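PDB 6IXO: myosin-2 from Saccharomyces cerevisiae, which carries organelles and other cargo along polarized actin cables, gripping their receptor proteins through the globular tail domain that makes up this chain. Local coordinates for residues Asn10-Arg15 and Thr405-Asp410; Glu29-Gly34 and Val52-Ile57; Ile59-Glu64 and Glu75-Gln80. All coordinates share one frame; numbering follows the deposited sequence.

Overall arrangement
From the N terminus, helix 6-18 runs into helix 20-32, then helices 53-67 and 71-90 follow, all at one end of an elongated, all-helical domain. Contact 2 closes the first short loop, bringing the end of helix 20-32 onto the start of helix 53-67. Contact 3 follows in series, folding helix 71-90 back along that same helix 53-67. Contact 1 closes only when the chain returns as helix 403-415, so both others nest inside its loop of nearly 390 residues. The centres of the three contacts lie about 12 to 17 Å apart. Contact 1 touches each of the others directly, through Thr405 against Ile57 and Leu13 against Glu64.

Contact 1. Residues Asn10-Arg15 and Thr405-Asp410; sequences NEELYR and TKRIVD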
# COMPACT_ATOMS: atom_id res chain seq x y z
N ASN A 10 -5.01 -35.14 -23.90
CA ASN A 10 -6.20 -34.31 -23.94
C ASN A 10 -7.37 -34.88 -23.16
O ASN A 10 -8.08 -34.12 -22.47
CB ASN A 10 -6.65 -34.06 -25.38
CG ASN A 10 -5.90 -32.90 -26.01
OD1 ASN A 10 -5.16 -32.19 -25.34
ND2 ASN A 10 -6.11 -32.71 -27.31
N GLU A 11 -7.62 -36.18 -23.28
CA GLU A 11 -8.71 -36.77 -22.51
C GLU A 11 -8.47 -36.60 -21.01
O GLU A 11 -9.37 -36.21 -20.29
CB GLU A 11 -8.88 -38.25 -22.81
CG GLU A 11 -10.02 -38.88 -22.02
CD GLU A 11 -10.41 -40.24 -22.56
OE1 GLU A 11 -9.66 -40.79 -23.40
OE2 GLU A 11 -11.48 -40.76 -22.16
N GLU A 12 -7.27 -36.95 -20.56
CA GLU A 12 -6.96 -36.85 -19.13
C GLU A 12 -7.09 -35.41 -18.66
O GLU A 12 -7.63 -35.15 -17.58
CB GLU A 12 -5.56 -37.40 -18.80
CG GLU A 12 -5.25 -37.34 -17.29
CD GLU A 12 -3.96 -38.04 -16.85
OE1 GLU A 12 -3.12 -38.44 -17.70
OE2 GLU A 12 -3.81 -38.21 -15.63
N LEU A 13 -6.61 -34.45 -19.47
CA LEU A 13 -6.71 -33.04 -19.09
C LEU A 13 -8.16 -32.66 -18.91
O LEU A 13 -8.54 -32.00 -17.94
CB LEU A 13 -6.10 -32.12 -20.14
CG LEU A 13 -4.67 -31.65 -19.92
CD1 LEU A 13 -4.19 -30.96 -21.19
CD2 LEU A 13 -4.60 -30.71 -18.67
N TYR A 14 -8.98 -33.11 -19.86
CA TYR A 14 -10.38 -32.76 -19.89
C TYR A 14 -11.11 -33.24 -18.64
O TYR A 14 -11.88 -32.50 -18.04
CB TYR A 14 -11.06 -33.37 -21.13
CG TYR A 14 -12.47 -32.88 -21.29
CD1 TYR A 14 -13.54 -33.56 -20.71
CD2 TYR A 14 -12.74 -31.71 -22.00
CE1 TYR A 14 -14.83 -33.10 -20.84
CE2 TYR A 14 -14.04 -31.25 -22.15
CZ TYR A 14 -15.08 -31.94 -21.56
OH TYR A 14 -16.37 -31.49 -21.70
N ARG A 15 -10.88 -34.49 -18.27
CA ARG A 15 -11.48 -35.02 -17.05
C ARG A 15 -10.98 -34.29 -15.81
O ARG A 15 -11.72 -34.13 -14.84
CB ARG A 15 -11.21 -36.51 -16.90
CG ARG A 15 -11.71 -37.35 -18.06
CD ARG A 15 -13.17 -37.05 -18.37
NE ARG A 15 -13.77 -38.03 -19.29
CZ ARG A 15 -15.06 -38.07 -19.62
NH1 ARG A 15 -15.91 -37.18 -19.12
NH2 ARG A 15 -15.50 -39.01 -20.46
N THR A 405 -4.10 -30.33 -9.59
CA THR A 405 -3.56 -29.13 -10.17
C THR A 405 -2.20 -29.44 -10.75
O THR A 405 -1.88 -29.01 -11.85
CB THR A 405 -3.44 -27.99 -9.11
OG1 THR A 405 -4.73 -27.70 -8.59
CG2 THR A 405 -2.89 -26.78 -9.76
N LYS A 406 -1.41 -30.19 -9.99
CA LYS A 406 -0.07 -30.57 -10.44
C LYS A 406 -0.14 -31.48 -11.68
O LYS A 406 0.71 -31.42 -12.58
CB LYS A 406 0.68 -31.26 -9.31
CG LYS A 406 2.00 -31.91 -9.72
CD LYS A 406 2.85 -32.23 -8.50
CE LYS A 406 3.75 -33.44 -8.71
NZ LYS A 406 4.45 -33.40 -10.02
N ARG A 407 -1.15 -32.34 -11.73
CA ARG A 407 -1.20 -33.24 -12.92
C ARG A 407 -1.53 -32.41 -14.16
O ARG A 407 -0.96 -32.61 -15.23
CB ARG A 407 -2.23 -34.33 -12.71
CG ARG A 407 -2.33 -35.26 -13.92
CD ARG A 407 -1.00 -35.95 -14.21
NE ARG A 407 -1.13 -37.01 -15.22
CZ ARG A 407 -0.11 -37.55 -15.85
NH1 ARG A 407 1.13 -37.15 -15.57
NH2 ARG A 407 -0.30 -38.50 -16.75
N ILE A 408 -2.44 -31.44 -14.00
CA ILE A 408 -2.79 -30.55 -15.11
C ILE A 408 -1.54 -29.83 -15.60
O ILE A 408 -1.22 -29.82 -16.79
CB ILE A 408 -3.86 -29.52 -14.69
CG1 ILE A 408 -5.22 -30.19 -14.44
CG2 ILE A 408 -4.00 -28.43 -15.75
CD1 ILE A 408 -6.24 -29.27 -13.74
N VAL A 409 -0.81 -29.22 -14.68
CA VAL A 409 0.38 -28.51 -15.07
C VAL A 409 1.40 -29.43 -15.73
O VAL A 409 1.99 -29.05 -16.75
CB VAL A 409 1.01 -27.77 -13.86
CG1 VAL A 409 2.34 -27.20 -14.23
CG2 VAL A 409 0.08 -26.68 -13.41
N ASP A 410 1.57 -30.64 -15.21
CA ASP A 410 2.49 -31.59 -15.84
C ASP A 410 2.03 -31.99 -17.25
O ASP A 410 2.86 -32.20 -18.15
CB ASP A 410 2.67 -32.86 -14.99
CG ASP A 410 3.32 -32.58 -13.63
OD1 ASP A 410 3.84 -31.46 -13.40
OD2 ASP A 410 3.32 -33.50 -12.78
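Glu12 and Arg407 face each other across two helices from opposite ends of the chain, joined by a bidentate salt bridge. It belongs to the globular cargo-binding tail of this class V myosin, where the C-terminal helix 403-415 returns to pack against the first modelled helix, 6-18. The arginine grips side-on, giving one nitrogen to each carboxylate oxygen. Arg407 NE reaches Glu12 OE2 at 3.0 Å in a nearly straight bond of 171°, with the oxygen lying in the guanidinium plane. The second bond, from Arg407 NH2 to Glu12 OE1, is also 3.0 Å long but more bent. The two flat groups are not coplanar: their planes stand 57° apart, and NE approaches OE2 from above the carboxylate plane, whereas OE1 is met on its syn side.

The two side chains reach each other differently. Glu12 is extended throughout, but the arginine turns at its second torsion (chi2 60°), which brings NE alongside the acid. Two bonds to different oxygens should restrain rotation of both groups, where both side chains are partly exposed.

Beneath the salt bridge the contact becomes apolar and buried. Leu13 and Ile408, the closest pair of the two backbones with CA atoms 6.1 Å apart, meet through single methyl groups, Leu13 CD2 resting 3.8 Å from Ile408 CG2. Leu23 of helix 20-32 packs on Ile408, and Glu64 and Arg67 of helix 53-67 lie against Leu13, so neighbouring helices close in around the pair. Further out, Asn10 OD1 accepts a bond from Gln415 NE2, a second polar tie between the terminal helices. On the outer side of helix 403-415, Lys406 NZ bonds to Asp410 OD2 at 3.0 Å, a salt bridge between residues one helical turn apart.

Contact 2. Residues Glu29-Gly34 and Val52-Ile57; sequences EGLLKG and VYPARI
The Tyr53 ring turns an edge to Leu31, whose CD1 methyl lies near the ring plane, 3.8 Å from Tyr53 CE1. One face of the ring takes CD of the next residue, Pro54, about 3.2 Å above the plane and displaced toward the rim. Also at the edge, in the plane, sits water 1, which donates a hydrogen bond to Leu31 O at 2.7 Å and has a weak one with Tyr53 OH. The firmer partner of that hydroxyl is the backbone N of Glu36, just beyond the first segment. Pro397 and Trp399, from the loop leading into helix 403-415, also touch the Tyr53 side chain.

Leu31 is the residue that meets all three partners. Leu31 CD1 touches both the tyrosine edge and Ile57 CD1, 3.9 Å from the latter. Leu31 CD2 lies nearer the helix backbone, 3.9 Å from Pro54 O, and also meets Ile57 CG2. Behind the two methyls, Leu31 CG rests against Pro54 CB at 4.2 Å. With CG anti to the backbone N (chi1 -180°), the leucine stretches across to the other helix although its CB does not point straight there. All four side chains are buried.

Val52 holds the N-cap position of helix 53-67, and Pro54 falls in its first turn, where a proline costs no backbone hydrogen bond. Helix 20-32 contributes a wider, pi-type turn at 29-32. The C-terminal part of helix 20-32 thus packs through Leu31 on the first turn of helix 53-67, a helix-to-helix joint within the all-helical cargo-binding tail domain.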
# COMPACT_ATOMS: atom_id res chain seq x y z
N GLU A 29 -8.41 -23.86 -1.16
CA GLU A 29 -7.88 -24.19 0.15
C GLU A 29 -6.36 -24.40 0.13
O GLU A 29 -5.68 -24.01 1.04
CB GLU A 29 -8.58 -25.44 0.72
CG GLU A 29 -10.11 -25.31 0.80
CD GLU A 29 -10.59 -24.13 1.68
OE1 GLU A 29 -10.12 -24.00 2.84
OE2 GLU A 29 -11.42 -23.33 1.20
N GLY A 30 -5.83 -25.03 -0.92
CA GLY A 30 -4.40 -25.34 -0.97
C GLY A 30 -3.55 -24.21 -1.54
O GLY A 30 -2.56 -23.79 -0.94
N LEU A 31 -3.91 -23.72 -2.71
CA LEU A 31 -3.05 -22.75 -3.39
C LEU A 31 -3.26 -21.35 -2.84
O LEU A 31 -2.31 -20.61 -2.55
CB LEU A 31 -3.33 -22.76 -4.90
CG LEU A 31 -2.46 -21.78 -5.70
CD1 LEU A 31 -1.01 -22.19 -5.67
CD2 LEU A 31 -2.97 -21.68 -7.12
N LEU A 32 -4.52 -20.96 -2.71
CA LEU A 32 -4.78 -19.57 -2.36
C LEU A 32 -4.70 -19.36 -0.83
O LEU A 32 -3.87 -18.59 -0.36
CB LEU A 32 -6.13 -19.12 -2.90
CG LEU A 32 -6.26 -19.26 -4.42
CD1 LEU A 32 -7.67 -18.83 -4.80
CD2 LEU A 32 -5.22 -18.42 -5.18
N LYS A 33 -5.55 -20.02 -0.05
CA LYS A 33 -5.50 -19.79 1.41
C LYS A 33 -4.18 -20.30 1.97
O LYS A 33 -3.72 -19.84 3.01
CB LYS A 33 -6.67 -20.48 2.14
CG LYS A 33 -8.03 -19.92 1.77
CD LYS A 33 -9.11 -20.54 2.65
CE LYS A 33 -10.50 -20.23 2.11
NZ LYS A 33 -11.57 -20.79 2.98
N GLY A 34 -3.54 -21.23 1.26
CA GLY A 34 -2.32 -21.84 1.74
C GLY A 34 -1.05 -21.19 1.21
O GLY A 34 0.03 -21.76 1.30
N VAL A 52 4.95 -14.82 -8.27
CA VAL A 52 3.59 -14.92 -8.78
C VAL A 52 3.21 -16.37 -9.10
O VAL A 52 2.48 -16.61 -10.05
CB VAL A 52 3.40 -13.99 -10.01
CG1 VAL A 52 3.51 -12.47 -9.54
CG2 VAL A 52 4.39 -14.31 -11.13
N TYR A 53 3.68 -17.34 -8.30
CA TYR A 53 3.40 -18.75 -8.64
C TYR A 53 1.88 -19.05 -8.59
O TYR A 53 1.38 -19.83 -9.43
CB TYR A 53 4.21 -19.73 -7.75
CG TYR A 53 3.76 -19.78 -6.31
CD1 TYR A 53 2.74 -20.64 -5.91
CD2 TYR A 53 4.36 -18.96 -5.32
CE1 TYR A 53 2.30 -20.69 -4.61
CE2 TYR A 53 3.93 -19.01 -4.00
CZ TYR A 53 2.89 -19.86 -3.65
OH TYR A 53 2.43 -19.92 -2.33
N PRO A 54 1.10 -18.43 -7.68
CA PRO A 54 -0.34 -18.72 -7.73
C PRO A 54 -0.99 -18.19 -8.99
O PRO A 54 -1.74 -18.94 -9.62
CB PRO A 54 -0.90 -17.98 -6.49
CG PRO A 54 0.26 -17.89 -5.58
CD PRO A 54 1.40 -17.56 -6.49
N ALA A 55 -0.69 -16.95 -9.37
CA ALA A 55 -1.26 -16.44 -10.61
C ALA A 55 -0.89 -17.31 -11.82
O ALA A 55 -1.76 -17.57 -12.65
CB ALA A 55 -0.80 -15.02 -10.87
N ARG A 56 0.37 -17.76 -11.93
CA ARG A 56 0.78 -18.50 -13.12
C ARG A 56 0.03 -19.82 -13.15
O ARG A 56 -0.41 -20.27 -14.21
CB ARG A 56 2.30 -18.75 -13.15
CG ARG A 56 3.16 -17.49 -13.13
CD ARG A 56 3.41 -16.94 -14.50
NE ARG A 56 4.15 -15.67 -14.51
CZ ARG A 56 5.48 -15.56 -14.55
NH1 ARG A 56 6.05 -14.35 -14.56
NH2 ARG A 56 6.24 -16.64 -14.58
N ILE A 57 -0.11 -20.45 -12.00
CA ILE A 57 -0.88 -21.70 -11.97
C ILE A 57 -2.35 -21.50 -12.40
O ILE A 57 -2.88 -22.26 -13.21
CB ILE A 57 -0.81 -22.33 -10.57
CG1 ILE A 57 0.61 -22.84 -10.35
CG2 ILE A 57 -1.81 -23.47 -10.46
CD1 ILE A 57 0.92 -23.29 -8.92
O HOH W 1 -0.11 -22.00 -1.93

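Contact 3. Residues Ile59-Glu64 and Glu75-Gln80; sequences IIVLSE and ESFLAQ
Val61 reaches Phe77 over a ring face: its CG1 methyl stands 4.0 Å from the ring centroid and 26° off the normal, a CH-pi contact. The methyl is displaced toward the rim, so its nearest ring atom is Phe77 CZ, 3.7 Å from Val61 CG1. Phe77 puts its ring there by extending from the helix, with CG anti to the backbone N (chi1 171°). This is the tight part. Leu62 packs more loosely, its CB 4.4 Å from Phe77 CE2 and its CD1 4.1 Å from Leu78 CD1, the two leucines crossing at about a right angle. The segments form a nearly antiparallel helical hairpin, at 153°, with axes 10.8 Å apart, a spacing that large side chains fill. Asn24 and Ile27 of helix 20-32 also touch Phe77, while Leu147 of helix 134-180 lies against both leucines. The Val61 methyl would probably lose its aromatic face, and a gap open between the two helices, if Phe77 were cut back to an alanine. Away from this core, Glu75, Ala79 and Gln80 are exposed to solvent, while Ser76 OG bonds to Asn24 ND2 of helix 20-32.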
# COMPACT_ATOMS: atom_id res chain seq x y z
N ILE A 59 -3.53 -19.15 -14.26
CA ILE A 59 -3.51 -18.83 -15.69
C ILE A 59 -3.46 -20.11 -16.54
O ILE A 59 -4.16 -20.23 -17.57
CB ILE A 59 -2.31 -17.89 -16.02
CG1 ILE A 59 -2.61 -16.48 -15.49
CG2 ILE A 59 -2.03 -17.84 -17.53
CD1 ILE A 59 -1.34 -15.57 -15.36
N ILE A 60 -2.67 -21.08 -16.12
CA ILE A 60 -2.59 -22.32 -16.90
C ILE A 60 -3.93 -23.05 -16.89
O ILE A 60 -4.46 -23.45 -17.93
CB ILE A 60 -1.49 -23.23 -16.38
CG1 ILE A 60 -0.14 -22.59 -16.69
CG2 ILE A 60 -1.60 -24.63 -17.01
CD1 ILE A 60 1.00 -23.06 -15.83
N VAL A 61 -4.48 -23.21 -15.69
CA VAL A 61 -5.76 -23.87 -15.50
C VAL A 61 -6.84 -23.17 -16.30
O VAL A 61 -7.59 -23.81 -17.03
CB VAL A 61 -6.19 -23.90 -14.02
CG1 VAL A 61 -7.66 -24.33 -13.91
CG2 VAL A 61 -5.28 -24.81 -13.24
N LEU A 62 -6.92 -21.85 -16.14
CA LEU A 62 -7.95 -21.04 -16.79
C LEU A 62 -7.93 -21.18 -18.29
O LEU A 62 -8.96 -21.43 -18.95
CB LEU A 62 -7.76 -19.55 -16.43
CG LEU A 62 -8.75 -18.59 -17.11
CD1 LEU A 62 -10.17 -18.99 -16.81
CD2 LEU A 62 -8.54 -17.12 -16.65
N SER A 63 -6.75 -21.01 -18.84
CA SER A 63 -6.63 -21.07 -20.27
C SER A 63 -6.93 -22.47 -20.80
O SER A 63 -7.47 -22.61 -21.90
CB SER A 63 -5.25 -20.60 -20.71
OG SER A 63 -4.23 -21.36 -20.12
N GLU A 64 -6.61 -23.52 -20.02
CA GLU A 64 -6.92 -24.87 -20.51
C GLU A 64 -8.42 -25.06 -20.53
O GLU A 64 -8.97 -25.66 -21.46
CB GLU A 64 -6.26 -25.96 -19.65
CG GLU A 64 -4.80 -26.12 -19.90
CD GLU A 64 -4.51 -26.44 -21.35
OE1 GLU A 64 -5.10 -27.40 -21.88
OE2 GLU A 64 -3.69 -25.73 -21.95
N GLU A 75 -16.18 -20.15 -15.24
CA GLU A 75 -16.92 -19.13 -14.52
C GLU A 75 -17.04 -19.49 -13.03
O GLU A 75 -16.81 -18.65 -12.16
CB GLU A 75 -18.28 -18.92 -15.15
CG GLU A 75 -18.57 -17.45 -15.40
CD GLU A 75 -20.00 -17.19 -15.86
OE1 GLU A 75 -20.57 -16.15 -15.45
OE2 GLU A 75 -20.55 -18.03 -16.61
N SER A 76 -17.37 -20.75 -12.76
CA SER A 76 -17.39 -21.31 -11.41
C SER A 76 -16.05 -21.16 -10.69
O SER A 76 -15.95 -20.63 -9.57
CB SER A 76 -17.79 -22.79 -11.48
OG SER A 76 -17.35 -23.52 -10.34
N PHE A 77 -15.01 -21.64 -11.37
CA PHE A 77 -13.63 -21.53 -10.90
C PHE A 77 -13.24 -20.07 -10.57
O PHE A 77 -12.69 -19.78 -9.50
CB PHE A 77 -12.74 -22.14 -11.97
CG PHE A 77 -11.26 -21.93 -11.78
CD1 PHE A 77 -10.53 -22.73 -10.90
CD2 PHE A 77 -10.58 -20.99 -12.55
CE1 PHE A 77 -9.17 -22.58 -10.78
CE2 PHE A 77 -9.22 -20.85 -12.45
CZ PHE A 77 -8.51 -21.64 -11.56
N LEU A 78 -13.54 -19.16 -11.48
CA LEU A 78 -13.16 -17.75 -11.32
C LEU A 78 -13.88 -17.08 -10.16
O LEU A 78 -13.27 -16.31 -9.42
CB LEU A 78 -13.44 -16.98 -12.60
CG LEU A 78 -12.53 -17.32 -13.75
CD1 LEU A 78 -13.12 -16.79 -15.07
CD2 LEU A 78 -11.15 -16.82 -13.51
N ALA A 79 -15.18 -17.33 -10.02
CA ALA A 79 -15.92 -16.76 -8.92
C ALA A 79 -15.32 -17.18 -7.58
O ALA A 79 -15.21 -16.37 -6.67
CB ALA A 79 -17.37 -17.16 -8.99
N GLN A 80 -14.92 -18.45 -7.48
CA GLN A 80 -14.23 -18.93 -6.29
C GLN A 80 -12.88 -18.26 -6.07
O GLN A 80 -12.53 -17.90 -4.93
CB GLN A 80 -14.02 -20.44 -6.37
CG GLN A 80 -15.28 -21.23 -6.20
CD GLN A 80 -15.40 -21.77 -4.80
OE1 GLN A 80 -15.14 -21.07 -3.82
NE2 GLN A 80 -15.78 -23.04 -4.70